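Local coordinates for protein tudor (Drosophila melanogaster, PDB 3NTK) that binds Aubergine through methylated arginines by way of extended Tudor domains, the last of which is this fragment, and is required for germ cell formation, at residues Arg109-Asp114 and Gly149-Leu155; Leu3-Val7 and Val19-Ser23; Leu53-Pro59 and Thr91-Leu97. Residue numbers count along the deposited sequence, not the author numbering.

Contact 1. Residues Arg109-Asp114 and Gly149-Leu155; sequences RHCELD and GTHVVRL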
ATOM      1  N   ARG A 109       4.231  -0.703  -0.863  1.00 21.17           N
ATOM      2  CA  ARG A 109       4.875  -0.801  -2.166  1.00 23.54           C
ATOM      3  C   ARG A 109       3.987  -1.459  -3.191  1.00 23.00           C
ATOM      4  O   ARG A 109       3.370  -2.487  -2.917  1.00 21.48           O
ATOM      5  CB  ARG A 109       6.165  -1.603  -2.054  1.00 24.47           C
ATOM      6  CG  ARG A 109       7.112  -1.053  -1.034  1.00 28.54           C
ATOM      7  CD  ARG A 109       8.426  -1.789  -1.063  1.00 28.93           C
ATOM      8  NE  ARG A 109       9.284  -1.349   0.027  1.00 30.36           N
ATOM      9  CZ  ARG A 109      10.568  -1.662   0.132  1.00 31.32           C
ATOM     10  NH1 ARG A 109      11.143  -2.419  -0.796  1.00 30.08           N
ATOM     11  NH2 ARG A 109      11.271  -1.225   1.165  1.00 31.93           N
ATOM     12  N   HIS A 110       3.912  -0.855  -4.372  1.00 20.94           N
ATOM     13  CA  HIS A 110       3.120  -1.425  -5.438  1.00 20.84           C
ATOM     14  C   HIS A 110       3.957  -2.527  -6.082  1.00 20.69           C
ATOM     15  O   HIS A 110       5.164  -2.356  -6.313  1.00 20.74           O
ATOM     16  CB  HIS A 110       2.759  -0.366  -6.485  1.00 22.29           C
ATOM     17  CG  HIS A 110       1.856  -0.880  -7.562  1.00 25.82           C
ATOM     18  ND1 HIS A 110       2.246  -0.966  -8.882  1.00 27.32           N
ATOM     19  CD2 HIS A 110       0.598  -1.383  -7.507  1.00 24.57           C
ATOM     20  CE1 HIS A 110       1.267  -1.501  -9.593  1.00 26.92           C
ATOM     21  NE2 HIS A 110       0.257  -1.763  -8.784  1.00 27.13           N
ATOM     22  N   CYS A 111       3.307  -3.651  -6.369  1.00 20.98           N
ATOM     23  CA  CYS A 111       3.958  -4.810  -6.978  1.00 21.10           C
ATOM     24  C   CYS A 111       3.105  -5.417  -8.073  1.00 22.37           C
ATOM     25  O   CYS A 111       1.888  -5.232  -8.104  1.00 22.81           O
ATOM     26  CB  CYS A 111       4.169  -5.927  -5.949  1.00 22.33           C
ATOM     27  SG  CYS A 111       5.135  -5.542  -4.503  1.00 26.85           S
ATOM     28  N   GLU A 112       3.755  -6.161  -8.964  1.00 23.02           N
ATOM     29  CA  GLU A 112       3.054  -6.882 -10.016  1.00 24.43           C
ATOM     30  C   GLU A 112       3.824  -8.182 -10.187  1.00 24.97           C
ATOM     31  O   GLU A 112       5.053  -8.192 -10.189  1.00 23.00           O
ATOM     32  CB  GLU A 112       2.987  -6.096 -11.334  1.00 27.90           C
ATOM     33  CG  GLU A 112       4.289  -5.819 -12.053  1.00 32.96           C
ATOM     34  CD  GLU A 112       4.053  -5.183 -13.424  1.00 36.60           C
ATOM     35  OE1 GLU A 112       3.285  -4.197 -13.494  1.00 39.15           O
ATOM     36  OE2 GLU A 112       4.631  -5.654 -14.433  1.00 33.58           O
ATOM     37  N   LEU A 113       3.096  -9.284 -10.303  1.00 23.80           N
ATOM     38  CA  LEU A 113       3.736 -10.580 -10.440  1.00 24.24           C
ATOM     39  C   LEU A 113       4.393 -10.821 -11.781  1.00 24.53           C
ATOM     40  O   LEU A 113       3.927 -10.349 -12.818  1.00 23.70           O
ATOM     41  CB  LEU A 113       2.729 -11.713 -10.216  1.00 27.31           C
ATOM     42  CG  LEU A 113       2.263 -12.044  -8.799  1.00 31.42           C
ATOM     43  CD1 LEU A 113       1.353 -13.267  -8.852  1.00 32.97           C
ATOM     44  CD2 LEU A 113       3.464 -12.310  -7.913  1.00 29.97           C
ATOM     45  N   ASP A 114       5.495 -11.560 -11.733  1.00 23.06           N
ATOM     46  CA  ASP A 114       6.201 -11.975 -12.934  1.00 24.31           C
ATOM     47  C   ASP A 114       5.146 -12.937 -13.486  1.00 22.64           C
ATOM     48  O   ASP A 114       4.882 -13.973 -12.884  1.00 22.68           O
ATOM     49  CB  ASP A 114       7.463 -12.739 -12.532  1.00 25.37           C
ATOM     50  CG  ASP A 114       8.099 -13.497 -13.684  1.00 28.78           C
ATOM     51  OD1 ASP A 114       7.484 -13.609 -14.767  1.00 30.12           O
ATOM     52  OD2 ASP A 114       9.228 -13.994 -13.490  1.00 31.73           O
ATOM     53  N   GLY A 149       8.406   2.942  -9.978  1.00 31.20           N
ATOM     54  CA  GLY A 149       8.559   2.578  -8.583  1.00 30.86           C
ATOM     55  C   GLY A 149       7.989   1.205  -8.283  1.00 29.54           C
ATOM     56  O   GLY A 149       8.249   0.637  -7.224  1.00 28.92           O
ATOM     57  N   THR A 150       7.214   0.671  -9.220  1.00 27.26           N
ATOM     58  CA  THR A 150       6.600  -0.643  -9.049  1.00 27.66           C
ATOM     59  C   THR A 150       7.627  -1.771  -9.063  1.00 25.97           C
ATOM     60  O   THR A 150       8.538  -1.773  -9.891  1.00 24.36           O
ATOM     61  CB  THR A 150       5.582  -0.914 -10.167  1.00 27.08           C
ATOM     62  OG1 THR A 150       4.529   0.055 -10.099  1.00 27.71           O
ATOM     63  CG2 THR A 150       4.995  -2.324 -10.033  1.00 27.79           C
ATOM     64  N   HIS A 151       7.478  -2.723  -8.141  1.00 24.94           N
ATOM     65  CA  HIS A 151       8.372  -3.876  -8.078  1.00 25.14           C
ATOM     66  C   HIS A 151       7.775  -5.037  -8.870  1.00 24.43           C
ATOM     67  O   HIS A 151       6.591  -5.332  -8.725  1.00 23.83           O
ATOM     68  CB  HIS A 151       8.534  -4.404  -6.647  1.00 24.76           C
ATOM     69  CG  HIS A 151       9.337  -3.530  -5.739  1.00 28.52           C
ATOM     70  ND1 HIS A 151      10.557  -2.999  -6.096  1.00 27.61           N
ATOM     71  CD2 HIS A 151       9.137  -3.175  -4.448  1.00 30.43           C
ATOM     72  CE1 HIS A 151      11.074  -2.356  -5.065  1.00 30.82           C
ATOM     73  NE2 HIS A 151      10.233  -2.449  -4.051  1.00 30.63           N
ATOM     74  N   VAL A 152       8.586  -5.692  -9.696  1.00 22.61           N
ATOM     75  CA  VAL A 152       8.129  -6.882 -10.416  1.00 22.67           C
ATOM     76  C   VAL A 152       8.636  -7.970  -9.477  1.00 21.64           C
ATOM     77  O   VAL A 152       9.824  -8.024  -9.183  1.00 21.36           O
ATOM     78  CB  VAL A 152       8.791  -7.038 -11.791  1.00 24.41           C
ATOM     79  CG1 VAL A 152       8.387  -8.387 -12.406  1.00 24.26           C
ATOM     80  CG2 VAL A 152       8.362  -5.891 -12.704  1.00 26.17           C
ATOM     81  N   VAL A 153       7.740  -8.822  -8.993  1.00 21.52           N
ATOM     82  CA  VAL A 153       8.129  -9.831  -8.015  1.00 22.99           C
ATOM     83  C   VAL A 153       7.643 -11.258  -8.258  1.00 23.82           C
ATOM     84  O   VAL A 153       6.812 -11.516  -9.122  1.00 23.17           O
ATOM     85  CB  VAL A 153       7.610  -9.430  -6.605  1.00 24.93           C
ATOM     86  CG1 VAL A 153       7.992  -7.987  -6.285  1.00 23.23           C
ATOM     87  CG2 VAL A 153       6.086  -9.603  -6.541  1.00 23.05           C
ATOM     88  N   ARG A 154       8.197 -12.178  -7.473  1.00 25.99           N
ATOM     89  CA  ARG A 154       7.796 -13.579  -7.481  1.00 26.97           C
ATOM     90  C   ARG A 154       7.258 -13.735  -6.066  1.00 25.31           C
ATOM     91  O   ARG A 154       7.912 -13.334  -5.100  1.00 25.43           O
ATOM     92  CB  ARG A 154       8.986 -14.508  -7.700  1.00 28.43           C
ATOM     93  CG  ARG A 154       9.501 -14.517  -9.120  1.00 34.65           C
ATOM     94  CD  ARG A 154      10.716 -15.415  -9.243  1.00 39.81           C
ATOM     95  NE  ARG A 154      11.381 -15.246 -10.531  1.00 45.45           N
ATOM     96  CZ  ARG A 154      12.614 -15.664 -10.794  1.00 45.93           C
ATOM     97  NH1 ARG A 154      13.321 -16.283  -9.859  1.00 47.09           N
ATOM     98  NH2 ARG A 154      13.145 -15.455 -11.991  1.00 48.82           N
ATOM     99  N   LEU A 155       6.064 -14.302  -5.948  1.00 24.20           N
ATOM    100  CA  LEU A 155       5.415 -14.451  -4.653  1.00 24.27           C
ATOM    101  C   LEU A 155       5.579 -15.833  -4.025  1.00 24.06           C
ATOM    102  O   LEU A 155       5.518 -16.859  -4.711  1.00 24.01           O
ATOM    103  CB  LEU A 155       3.925 -14.121  -4.801  1.00 26.32           C
ATOM    104  CG  LEU A 155       3.035 -14.096  -3.555  1.00 26.86           C
ATOM    105  CD1 LEU A 155       3.468 -12.974  -2.633  1.00 27.29           C
ATOM    106  CD2 LEU A 155       1.580 -13.915  -3.977  1.00 29.22           C
TER
HETATM  107  O   HOH W   1       6.997  -0.536  -5.198  1.00 44.65           O

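Contact 2. Residues Leu3-Val7 and Val19-Ser23; sequences LHNCV and VQMES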
ATOM      1  N   LEU A   3      14.573 -13.643  -0.433  1.00 39.90           N
ATOM      2  CA  LEU A   3      13.159 -13.475  -0.120  1.00 37.64           C
ATOM      3  C   LEU A   3      12.949 -12.483   1.013  1.00 36.21           C
ATOM      4  O   LEU A   3      13.662 -12.515   2.017  1.00 36.90           O
ATOM      5  CB  LEU A   3      12.543 -14.822   0.268  1.00 37.70           C
ATOM      6  CG  LEU A   3      11.984 -15.709  -0.849  1.00 37.80           C
ATOM      7  CD1 LEU A   3      12.961 -15.796  -2.010  1.00 39.65           C
ATOM      8  CD2 LEU A   3      11.685 -17.086  -0.277  1.00 39.40           C
ATOM      9  N   HIS A   4      11.968 -11.603   0.849  1.00 31.59           N
ATOM     10  CA  HIS A   4      11.664 -10.611   1.875  1.00 31.36           C
ATOM     11  C   HIS A   4      10.259 -10.830   2.408  1.00 28.57           C
ATOM     12  O   HIS A   4       9.321 -10.986   1.633  1.00 28.66           O
ATOM     13  CB  HIS A   4      11.730  -9.188   1.314  1.00 33.56           C
ATOM     14  CG  HIS A   4      13.018  -8.852   0.636  1.00 37.57           C
ATOM     15  ND1 HIS A   4      13.215  -9.027  -0.717  1.00 40.13           N
ATOM     16  CD2 HIS A   4      14.170  -8.331   1.120  1.00 39.36           C
ATOM     17  CE1 HIS A   4      14.431  -8.624  -1.038  1.00 39.34           C
ATOM     18  NE2 HIS A   4      15.031  -8.197   0.058  1.00 41.47           N
ATOM     19  N   ASN A   5      10.115 -10.831   3.728  1.00 26.79           N
ATOM     20  CA  ASN A   5       8.804 -10.998   4.340  1.00 26.50           C
ATOM     21  C   ASN A   5       8.002  -9.719   4.178  1.00 27.29           C
ATOM     22  O   ASN A   5       8.550  -8.617   4.261  1.00 27.02           O
ATOM     23  CB  ASN A   5       8.930 -11.306   5.832  1.00 27.18           C
ATOM     24  CG  ASN A   5       9.408 -12.717   6.096  1.00 28.73           C
ATOM     25  OD1 ASN A   5       8.949 -13.664   5.455  1.00 27.53           O
ATOM     26  ND2 ASN A   5      10.318 -12.867   7.055  1.00 28.64           N
ATOM     27  N   CYS A   6       6.702  -9.878   3.960  1.00 25.28           N
ATOM     28  CA  CYS A   6       5.802  -8.749   3.803  1.00 26.45           C
ATOM     29  C   CYS A   6       4.381  -9.208   4.078  1.00 27.26           C
ATOM     30  O   CYS A   6       4.122 -10.401   4.272  1.00 26.84           O
ATOM     31  CB  CYS A   6       5.880  -8.201   2.381  1.00 27.18           C
ATOM     32  SG  CYS A   6       5.297  -9.348   1.118  1.00 28.80           S
ATOM     33  N   VAL A   7       3.468  -8.248   4.111  1.00 25.50           N
ATOM     34  CA  VAL A   7       2.062  -8.536   4.304  1.00 27.12           C
ATOM     35  C   VAL A   7       1.401  -7.838   3.129  1.00 26.21           C
ATOM     36  O   VAL A   7       1.826  -6.749   2.743  1.00 24.95           O
ATOM     37  CB  VAL A   7       1.521  -7.947   5.633  1.00 30.29           C
ATOM     38  CG1 VAL A   7       0.019  -8.131   5.709  1.00 33.00           C
ATOM     39  CG2 VAL A   7       2.180  -8.638   6.822  1.00 31.21           C
ATOM     40  N   VAL A  19       2.043  -4.151  -0.869  1.00 21.29           N
ATOM     41  CA  VAL A  19       2.570  -4.846   0.291  1.00 22.20           C
ATOM     42  C   VAL A  19       3.280  -3.896   1.241  1.00 23.91           C
ATOM     43  O   VAL A  19       3.636  -2.774   0.878  1.00 23.90           O
ATOM     44  CB  VAL A  19       3.584  -5.936  -0.115  1.00 20.02           C
ATOM     45  CG1 VAL A  19       2.948  -6.889  -1.112  1.00 19.25           C
ATOM     46  CG2 VAL A  19       4.844  -5.300  -0.700  1.00 20.70           C
ATOM     47  N   GLN A  20       3.462  -4.360   2.468  1.00 23.12           N
ATOM     48  CA  GLN A  20       4.183  -3.613   3.483  1.00 24.77           C
ATOM     49  C   GLN A  20       5.289  -4.572   3.890  1.00 25.28           C
ATOM     50  O   GLN A  20       5.024  -5.643   4.443  1.00 23.92           O
ATOM     51  CB  GLN A  20       3.285  -3.282   4.682  1.00 24.45           C
ATOM     52  CG  GLN A  20       2.385  -2.058   4.469  1.00 26.53           C
ATOM     53  CD  GLN A  20       1.526  -1.720   5.685  1.00 27.87           C
ATOM     54  OE1 GLN A  20       0.906  -0.654   5.747  1.00 28.74           O
ATOM     55  NE2 GLN A  20       1.478  -2.630   6.652  1.00 25.38           N
ATOM     56  N   MET A  21       6.525  -4.199   3.581  1.00 25.57           N
ATOM     57  CA  MET A  21       7.681  -5.021   3.898  1.00 26.75           C
ATOM     58  C   MET A  21       7.939  -5.054   5.398  1.00 28.19           C
ATOM     59  O   MET A  21       7.828  -4.035   6.085  1.00 27.96           O
ATOM     60  CB  MET A  21       8.920  -4.479   3.185  1.00 27.49           C
ATOM     61  CG  MET A  21       8.751  -4.299   1.684  1.00 30.09           C
ATOM     62  SD  MET A  21       8.443  -5.854   0.820  1.00 34.83           S
ATOM     63  CE  MET A  21      10.051  -6.511   0.791  1.00 36.05           C
ATOM     64  N   GLU A  22       8.294  -6.233   5.896  1.00 28.26           N
ATOM     65  CA  GLU A  22       8.583  -6.421   7.310  1.00 30.56           C
ATOM     66  C   GLU A  22       9.677  -5.448   7.748  1.00 30.50           C
ATOM     67  O   GLU A  22       9.645  -4.917   8.856  1.00 31.90           O
ATOM     68  CB  GLU A  22       9.038  -7.864   7.547  1.00 32.41           C
ATOM     69  CG  GLU A  22       9.282  -8.241   8.999  1.00 36.72           C
ATOM     70  CD  GLU A  22       9.721  -9.690   9.143  1.00 38.63           C
ATOM     71  OE1 GLU A  22      10.794 -10.045   8.609  1.00 40.52           O
ATOM     72  OE2 GLU A  22       8.988 -10.476   9.780  1.00 42.39           O
ATOM     73  N   SER A  23      10.641  -5.217   6.867  1.00 30.71           N
ATOM     74  CA  SER A  23      11.747  -4.313   7.168  1.00 31.81           C
ATOM     75  C   SER A  23      11.298  -2.865   7.397  1.00 31.84           C
ATOM     76  O   SER A  23      11.945  -2.125   8.136  1.00 32.76           O
ATOM     77  CB  SER A  23      12.782  -4.356   6.039  1.00 32.44           C
ATOM     78  OG  SER A  23      12.247  -3.854   4.823  1.00 33.92           O
TER
HETATM   79  O   HOH W   2      10.978  -7.377   4.663  1.00 30.86           O

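Contact 3. Residues Leu53-Pro59 and Thr91-Leu97; sequences LCVAQFP and TQQFRQL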
ATOM      1  N   LEU A  53       0.801  16.350  -1.503  1.00 27.28           N
ATOM      2  CA  LEU A  53       0.965  15.434  -0.381  1.00 29.90           C
ATOM      3  C   LEU A  53       0.387  16.113   0.856  1.00 29.34           C
ATOM      4  O   LEU A  53       0.575  17.315   1.058  1.00 31.02           O
ATOM      5  CB  LEU A  53       2.448  15.129  -0.160  1.00 32.66           C
ATOM      6  CG  LEU A  53       2.778  13.718   0.323  1.00 38.04           C
ATOM      7  CD1 LEU A  53       2.368  12.711  -0.753  1.00 38.44           C
ATOM      8  CD2 LEU A  53       4.270  13.606   0.610  1.00 39.27           C
ATOM      9  N   CYS A  54      -0.320  15.351   1.682  1.00 27.36           N
ATOM     10  CA  CYS A  54      -0.914  15.915   2.883  1.00 25.98           C
ATOM     11  C   CYS A  54      -1.276  14.805   3.858  1.00 24.84           C
ATOM     12  O   CYS A  54      -0.831  13.666   3.722  1.00 23.10           O
ATOM     13  CB  CYS A  54      -2.180  16.694   2.515  1.00 28.03           C
ATOM     14  SG  CYS A  54      -3.495  15.650   1.798  1.00 32.32           S
ATOM     15  N   VAL A  55      -2.070  15.169   4.853  1.00 24.01           N
ATOM     16  CA  VAL A  55      -2.562  14.242   5.856  1.00 23.55           C
ATOM     17  C   VAL A  55      -4.057  14.244   5.589  1.00 23.30           C
ATOM     18  O   VAL A  55      -4.678  15.304   5.560  1.00 25.71           O
ATOM     19  CB  VAL A  55      -2.280  14.753   7.285  1.00 24.99           C
ATOM     20  CG1 VAL A  55      -2.908  13.824   8.308  1.00 28.56           C
ATOM     21  CG2 VAL A  55      -0.778  14.837   7.514  1.00 29.04           C
ATOM     22  N   ALA A  56      -4.632  13.068   5.371  1.00 22.70           N
ATOM     23  CA  ALA A  56      -6.051  12.970   5.076  1.00 21.71           C
ATOM     24  C   ALA A  56      -6.727  11.904   5.926  1.00 22.64           C
ATOM     25  O   ALA A  56      -6.110  10.916   6.319  1.00 21.51           O
ATOM     26  CB  ALA A  56      -6.250  12.668   3.591  1.00 23.30           C
ATOM     27  N   GLN A  57      -8.007  12.107   6.204  1.00 23.94           N
ATOM     28  CA  GLN A  57      -8.740  11.156   7.018  1.00 24.88           C
ATOM     29  C   GLN A  57      -9.443  10.108   6.162  1.00 24.16           C
ATOM     30  O   GLN A  57     -10.107  10.434   5.184  1.00 25.16           O
ATOM     31  CB  GLN A  57      -9.766  11.891   7.884  1.00 25.64           C
ATOM     32  CG  GLN A  57     -10.535  10.980   8.816  1.00 28.19           C
ATOM     33  CD  GLN A  57     -11.496  11.747   9.703  1.00 30.81           C
ATOM     34  OE1 GLN A  57     -12.365  12.472   9.215  1.00 30.48           O
ATOM     35  NE2 GLN A  57     -11.340  11.594  11.010  1.00 30.59           N
ATOM     36  N   PHE A  58      -9.268   8.848   6.536  1.00 25.69           N
ATOM     37  CA  PHE A  58      -9.905   7.731   5.845  1.00 27.91           C
ATOM     38  C   PHE A  58     -11.274   7.604   6.512  1.00 29.63           C
ATOM     39  O   PHE A  58     -11.366   7.191   7.664  1.00 29.14           O
ATOM     40  CB  PHE A  58      -9.075   6.460   6.059  1.00 27.28           C
ATOM     41  CG  PHE A  58      -9.618   5.240   5.363  1.00 27.66           C
ATOM     42  CD1 PHE A  58     -10.362   5.352   4.194  1.00 30.56           C
ATOM     43  CD2 PHE A  58      -9.325   3.971   5.849  1.00 30.60           C
ATOM     44  CE1 PHE A  58     -10.806   4.210   3.513  1.00 32.42           C
ATOM     45  CE2 PHE A  58      -9.763   2.822   5.177  1.00 30.21           C
ATOM     46  CZ  PHE A  58     -10.502   2.945   4.010  1.00 31.40           C
ATOM     47  N   PRO A  59     -12.349   7.969   5.796  1.00 32.02           N
ATOM     48  CA  PRO A  59     -13.732   7.919   6.291  1.00 34.83           C
ATOM     49  C   PRO A  59     -14.159   6.611   6.945  1.00 37.99           C
ATOM     50  O   PRO A  59     -14.926   6.609   7.905  1.00 38.71           O
ATOM     51  CB  PRO A  59     -14.555   8.220   5.042  1.00 33.60           C
ATOM     52  CG  PRO A  59     -13.650   9.121   4.259  1.00 33.01           C
ATOM     53  CD  PRO A  59     -12.324   8.413   4.392  1.00 32.86           C
ATOM     54  N   THR A  91     -12.273  11.599   0.327  1.00 28.86           N
ATOM     55  CA  THR A  91     -12.376  12.238   1.633  1.00 30.72           C
ATOM     56  C   THR A  91     -12.519  13.750   1.507  1.00 29.16           C
ATOM     57  O   THR A  91     -12.313  14.310   0.437  1.00 28.76           O
ATOM     58  CB  THR A  91     -11.139  11.919   2.504  1.00 32.53           C
ATOM     59  OG1 THR A  91     -11.298  12.507   3.801  1.00 33.41           O
ATOM     60  CG2 THR A  91      -9.872  12.463   1.857  1.00 32.75           C
ATOM     61  N   GLN A  92     -12.889  14.402   2.604  1.00 30.27           N
ATOM     62  CA  GLN A  92     -13.058  15.852   2.624  1.00 30.87           C
ATOM     63  C   GLN A  92     -12.191  16.478   3.705  1.00 29.06           C
ATOM     64  O   GLN A  92     -12.119  17.700   3.817  1.00 31.41           O
ATOM     65  CB  GLN A  92     -14.516  16.224   2.912  1.00 33.64           C
ATOM     66  CG  GLN A  92     -15.514  15.793   1.858  1.00 38.80           C
ATOM     67  CD  GLN A  92     -16.918  16.272   2.177  1.00 40.66           C
ATOM     68  OE1 GLN A  92     -17.470  15.946   3.226  1.00 41.99           O
ATOM     69  NE2 GLN A  92     -17.499  17.053   1.272  1.00 42.30           N
ATOM     70  N   GLN A  93     -11.532  15.643   4.501  1.00 27.03           N
ATOM     71  CA  GLN A  93     -10.710  16.143   5.595  1.00 26.28           C
ATOM     72  C   GLN A  93      -9.217  16.071   5.299  1.00 25.34           C
ATOM     73  O   GLN A  93      -8.646  14.982   5.204  1.00 25.54           O
ATOM     74  CB  GLN A  93     -11.026  15.359   6.873  1.00 28.12           C
ATOM     75  CG  GLN A  93     -12.509  15.363   7.253  1.00 31.66           C
ATOM     76  CD  GLN A  93     -13.086  16.770   7.362  1.00 35.53           C
ATOM     77  OE1 GLN A  93     -12.426  17.688   7.848  1.00 35.48           O
ATOM     78  NE2 GLN A  93     -14.332  16.939   6.921  1.00 37.46           N
ATOM     79  N   PHE A  94      -8.592  17.236   5.162  1.00 24.19           N
ATOM     80  CA  PHE A  94      -7.166  17.303   4.868  1.00 24.51           C
ATOM     81  C   PHE A  94      -6.450  18.241   5.818  1.00 24.40           C
ATOM     82  O   PHE A  94      -6.948  19.331   6.136  1.00 23.39           O
ATOM     83  CB  PHE A  94      -6.922  17.804   3.443  1.00 25.62           C
ATOM     84  CG  PHE A  94      -7.801  17.162   2.416  1.00 26.35           C
ATOM     85  CD1 PHE A  94      -9.051  17.694   2.121  1.00 29.23           C
ATOM     86  CD2 PHE A  94      -7.388  16.017   1.751  1.00 28.75           C
ATOM     87  CE1 PHE A  94      -9.879  17.094   1.176  1.00 28.27           C
ATOM     88  CE2 PHE A  94      -8.210  15.406   0.803  1.00 30.26           C
ATOM     89  CZ  PHE A  94      -9.458  15.949   0.516  1.00 30.61           C
ATOM     90  N   ARG A  95      -5.274  17.817   6.267  1.00 19.83           N
ATOM     91  CA  ARG A  95      -4.471  18.644   7.143  1.00 20.88           C
ATOM     92  C   ARG A  95      -3.068  18.697   6.566  1.00 20.78           C
ATOM     93  O   ARG A  95      -2.672  17.831   5.785  1.00 22.19           O
ATOM     94  CB  ARG A  95      -4.479  18.077   8.560  1.00 21.23           C
ATOM     95  CG  ARG A  95      -5.901  18.036   9.124  1.00 20.79           C
ATOM     96  CD  ARG A  95      -5.959  17.628  10.569  1.00 22.41           C
ATOM     97  NE  ARG A  95      -7.347  17.572  11.020  1.00 24.05           N
ATOM     98  CZ  ARG A  95      -7.731  17.175  12.226  1.00 24.06           C
ATOM     99  NH1 ARG A  95      -6.828  16.799  13.122  1.00 22.38           N
ATOM    100  NH2 ARG A  95      -9.025  17.130  12.527  1.00 25.74           N
ATOM    101  N   GLN A  96      -2.318  19.719   6.944  1.00 22.33           N
ATOM    102  CA  GLN A  96      -0.973  19.871   6.423  1.00 24.68           C
ATOM    103  C   GLN A  96       0.021  18.860   6.984  1.00 23.02           C
ATOM    104  O   GLN A  96       0.020  18.555   8.171  1.00 23.16           O
ATOM    105  CB  GLN A  96      -0.490  21.297   6.668  1.00 29.89           C
ATOM    106  CG  GLN A  96      -1.230  22.294   5.792  1.00 35.96           C
ATOM    107  CD  GLN A  96      -0.630  23.677   5.837  1.00 39.56           C
ATOM    108  OE1 GLN A  96       0.593  23.833   5.841  1.00 41.73           O
ATOM    109  NE2 GLN A  96      -1.487  24.695   5.852  1.00 37.66           N
ATOM    110  N   LEU A  97       0.856  18.327   6.101  1.00 22.61           N
ATOM    111  CA  LEU A  97       1.868  17.358   6.504  1.00 23.68           C
ATOM    112  C   LEU A  97       3.177  18.095   6.768  1.00 24.02           C
ATOM    113  O   LEU A  97       3.717  18.751   5.879  1.00 26.41           O
ATOM    114  CB  LEU A  97       2.076  16.324   5.393  1.00 24.99           C
ATOM    115  CG  LEU A  97       3.150  15.246   5.582  1.00 24.72           C
ATOM    116  CD1 LEU A  97       2.762  14.314   6.729  1.00 25.61           C
ATOM    117  CD2 LEU A  97       3.301  14.459   4.280  1.00 27.16           C
TER
HETATM  118  O   HOH W   3       0.937  19.051   3.231  1.00 29.39           O

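Contact 1. Residues Arg109-Asp114 and Gly149-Leu155
Four backbone hydrogen bonds pair the two strands: His151 N to His110 O (3.0 Å), Glu112 N to His151 O (3.0 Å), Val153 N to Glu112 O (3.0 Å) and Asp114 N to Val153 O (2.9 Å). At the start of the pairing His110 ND1 and Thr150 OG1 share a hydrogen bond of 2.8 Å, and a water donates to both His110 O (2.8 Å) and Gly149 O (2.7 Å). The other side-chain links between the segments are looser. Arg109 NH1 makes a weak bond to His151 NE2 (3.4 Å) while its guanidinium also pairs with Asp24, and Asp114 OD2 forms a long salt bridge with Arg154 NE (3.9 Å); Asp114 OD1 is held by Ser116 and Arg154 NH1 by Glu141. Glu112, beside Val152 on one face, turns its carboxylate to Lys146 in a salt bridge. On the other face Cys111 SG meets Val153 CG1 (4.2 Å), and Leu113 CD2 reaches Val153 CG2 (4.0 Å) and Leu155 CB (3.6 Å), a layer that Phe17 of strand 16-21 continues. The strands run parallel but strongly twisted, with axes 57° apart, the one parallel pairing in an otherwise antiparallel sheet, as in the curled barrel of an OB-fold.

Contact 2. Residues Leu3-Val7 and Val19-Ser23
Three main-chain hydrogen bonds join these two strands of a β hairpin. Val7 and Gln20 form a hydrogen-bonded antiparallel pair and satisfy each other both ways: Val7 N donates to Gln20 O (3.1 Å) and Gln20 N to Val7 O (2.9 Å). One step outward, Cys6 and Met21 are a non-hydrogen-bonded pair with CA atoms 4.2 Å apart, and the backbone of Cys6 bonds instead to Phe138. Beyond it Glu22 N donates to Asn5 O (2.9 Å, nearly linear). That carbonyl has a second donor, a water 2.8 Å from Asn5 O that in turn accepts from Ser23 N (3.1 Å), so the link continues past the end of strand 16-21. The Asn5 amide is used at both ends: ND2 donates to Glu22 OE1 (3.3 Å), and OD1 accepts from Gln139. On the buried face, Cys6 SG lies 4.0 Å from Val19 CB and Cys6 CB 3.8 Å from Met21 SD. The Met21 side chain, m at all three chi angles, reaches toward the start of strand 4-11, bringing Met21 CE to 3.2 Å from His4 CB. Main-chain groups of Val7 and Gln20 are thus matched within the hairpin, and those of Cys6 and Val19 by Phe138 and Arg109 of flanking strands, while sulfur and methyl groups fill the inner face: the hairpin is held by main-chain pairing over an apolar underside, without a salt bridge between its segments.

Contact 3. Residues Leu53-Pro59 and Thr91-Leu97
A threonine hydroxyl takes over where the strand pairing breaks: Thr91 OG1 donates to Gln57 O (2.8 Å) and accepts from Gln93 N (3.2 Å), the latter an ST turn at the interruption in strand 87-95. The pairing joins the first and last strands of the antiparallel Tudor barrel, a member of the SH3-like clan, and so closes it. Val55 and Arg95 form the hydrogen-bonded pair, with Val55 N to Arg95 O at 2.9 Å and Arg95 N to Val55 O at 2.7 Å; Gln57 N then bonds to Gln93 O (3.1 Å). Between these lies the non-hydrogen-bonded pair Ala56-Phe94, both side chains facing the barrel interior, where Ala56 meets Phe82 and Phe94 meets Val80. Phe94 CD2 lies 4.0 Å from Ala56 CB, and Cys54 SG approaches the ring at its edge, 5.2 Å from the Phe94 centroid. On the opposite face Val55 packs beside the Arg95 stem, whose guanidinium extends to the carbonyl of Glu39, while Gln57 NE2 is taken by the carbonyl of Glu62. Leu97 covers the far end, its CD1 3.7 Å from Val55 CG2 and its CD2 3.9 Å from Leu53 CD2. There direct pairing gives way to a water, which donates to Leu53 O (2.8 Å) and accepts from Leu97 N (3.0 Å).

Contacts 1 and 2 belong to one mixed sheet and touch: strands 16-21 and 109-113 are neighbours, and Arg109 N lies 2.8 Å from Val19 O in a probable hydrogen bond. Contact 3 belongs to a separate barrel, its centre about 27 Å from that of contact 1 and 26 Å from that of contact 2. All three are partly buried, with Cys111 and Val153, Cys6 and Met21, and Ala56 and Phe94 inside and Glu22 and Gln93 exposed. Contacts 1 and 3 join strands more than 30 residues apart, one in parallel, the other closing a barrel; contact 2 is a local hairpin. Sulfur meets aliphatic groups in contacts 1 and 2 but an aromatic ring in contact 3.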